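PDB 6LAC: carbonic anhydrase from Neosartorya fumigata, which probably catalyses the reversible hydration of carbon dioxide to hydrogencarbonate as a zinc-dependent carbonic anhydrase of the beta class. Local coordinates for residues 170-173 with 174-178. The protein carries 1 engineered substitution. Numbering follows the deposited sequence.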
loop_
_atom_site.group_PDB
_atom_site.type_symbol
_atom_site.label_atom_id
_atom_site.label_comp_id
_atom_site.label_asym_id
_atom_site.label_seq_id
_atom_site.Cartn_x
_atom_site.Cartn_y
_atom_site.Cartn_z
ATOM N N LYS A 170 -11.533 -14.109 -1.133
ATOM C CA LYS A 170 -12.447 -13.335 -2.002
ATOM C C LYS A 170 -13.567 -14.257 -2.516
ATOM O O LYS A 170 -14.515 -13.700 -3.034
ATOM C CB LYS A 170 -11.688 -12.618 -3.109
ATOM C CG LYS A 170 -10.998 -13.511 -4.106
ATOM C CD LYS A 170 -10.336 -12.733 -5.202
ATOM C CE LYS A 170 -9.467 -13.561 -6.125
ATOM N NZ LYS A 170 -8.265 -14.108 -5.466
ATOM N N ALA A 171 -13.440 -15.563 -2.376
ATOM C CA ALA A 171 -14.481 -16.509 -2.870
ATOM C C ALA A 171 -15.611 -16.637 -1.824
ATOM O O ALA A 171 -16.806 -16.520 -2.215
ATOM C CB ALA A 171 -13.847 -17.808 -3.299
ATOM N N THR A 172 -15.297 -16.837 -0.545
ATOM C CA THR A 172 -16.263 -16.854 0.589
ATOM C C THR A 172 -16.592 -15.437 1.077
ATOM O O THR A 172 -17.477 -15.279 1.945
ATOM C CB THR A 172 -15.749 -17.741 1.722
ATOM O OG1 THR A 172 -14.547 -17.139 2.223
ATOM C CG2 THR A 172 -15.449 -19.164 1.304
ATOM N N LYS A 173 -15.900 -14.405 0.562
ATOM C CA LYS A 173 -16.104 -12.992 0.949
ATOM C C LYS A 173 -16.007 -12.844 2.478
ATOM O O LYS A 173 -16.850 -12.154 3.115
ATOM C CB LYS A 173 -17.405 -12.517 0.303
ATOM C CG LYS A 173 -17.418 -12.672 -1.217
ATOM C CD LYS A 173 -18.532 -11.899 -1.892
ATOM C CE LYS A 173 -18.548 -12.003 -3.403
ATOM N NZ LYS A 173 -19.215 -10.818 -4.008
ATOM N N ARG A 174 -14.993 -13.479 3.053
ATOM C CA ARG A 174 -14.795 -13.548 4.520
ATOM C C ARG A 174 -13.307 -13.418 4.831
ATOM O O ARG A 174 -12.498 -13.851 4.025
ATOM C CB ARG A 174 -15.251 -14.890 5.112
ATOM C CG ARG A 174 -16.753 -15.080 5.287
ATOM C CD ARG A 174 -17.021 -15.735 6.642
ATOM N NE ARG A 174 -18.159 -16.646 6.677
ATOM C CZ ARG A 174 -18.653 -17.194 7.782
ATOM N NH1 ARG A 174 -18.121 -16.916 8.960
ATOM N NH2 ARG A 174 -19.693 -18.011 7.711
ATOM N N GLY A 175 -12.997 -12.947 6.032
ATOM C CA GLY A 175 -11.644 -13.013 6.603
ATOM C C GLY A 175 -11.555 -14.097 7.648
ATOM O O GLY A 175 -12.594 -14.428 8.306
ATOM N N TYR A 176 -10.374 -14.635 7.861
ATOM C CA TYR A 176 -10.109 -15.679 8.851
ATOM C C TYR A 176 -8.899 -15.273 9.667
ATOM O O TYR A 176 -7.822 -15.055 9.079
ATOM C CB TYR A 176 -9.894 -17.020 8.163
ATOM C CG TYR A 176 -11.005 -17.405 7.224
ATOM C CD1 TYR A 176 -11.983 -18.315 7.604
ATOM C CD2 TYR A 176 -11.182 -16.773 6.008
ATOM C CE1 TYR A 176 -13.020 -18.656 6.738
ATOM C CE2 TYR A 176 -12.219 -17.082 5.142
ATOM C CZ TYR A 176 -13.165 -18.022 5.516
ATOM O OH TYR A 176 -14.196 -18.254 4.634
ATOM N N GLN A 177 -9.060 -15.174 10.969
ATOM C CA GLN A 177 -7.952 -14.870 11.859
ATOM C C GLN A 177 -7.060 -16.095 11.997
ATOM O O GLN A 177 -7.575 -17.258 12.151
ATOM C CB GLN A 177 -8.481 -14.374 13.191
ATOM C CG GLN A 177 -7.343 -13.963 14.093
ATOM C CD GLN A 177 -7.825 -13.510 15.443
ATOM O OE1 GLN A 177 -9.029 -13.429 15.702
ATOM N NE2 GLN A 177 -6.864 -13.146 16.272
ATOM N N LEU A 178 -5.767 -15.903 12.027
ATOM C CA LEU A 178 -4.817 -16.974 12.385
ATOM C C LEU A 178 -4.665 -16.978 13.907
ATOM O O LEU A 178 -4.217 -16.002 14.443
ATOM C CB LEU A 178 -3.511 -16.772 11.634
ATOM C CG LEU A 178 -3.605 -17.227 10.190
ATOM C CD1 LEU A 178 -2.649 -16.474 9.283
ATOM C CD2 LEU A 178 -3.373 -18.727 10.104
#
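Thr172 and Tyr176 show how a tight turn can be tied to the strand that leaves it. From the backbone of Thr172, CB lies 3.3 Å from Tyr176 OH and then forks. The CG2 branch rests against the same phenol oxygen, 3.7 Å from Tyr176 OH. The other branch, OG1, stands near +60° to the backbone N (chi1 64°), a setting that turns it to the Tyr176 ring: it meets the ring at the edge, in its plane, and hydrogen-bonds Tyr176 OH at 2.7 Å. OG1 also touches Arg174 CB at 3.7 Å. The bond ties the loop of the beta hairpin between antiparallel strands 162-169 and 174-178 to the second strand; in this connection Lys173 and Arg174 together face Asp169 as a G1 beta bulge. Lys173 takes the left-handed helical backbone conformation of the bulge (phi 53°, psi 45°), and Asp169 OD1 accepts hydrogen bonds from the backbone N of both Ala171 and Thr172. Arg174 begins by packing on the turn, its CG 3.4 Å from Thr172 O, before bends at chi2 and chi3 lead the guanidinium away. Tyr176, for its part, lies against Asp169 and against Leu11 and Pro13 of the neighbouring strand 11-13.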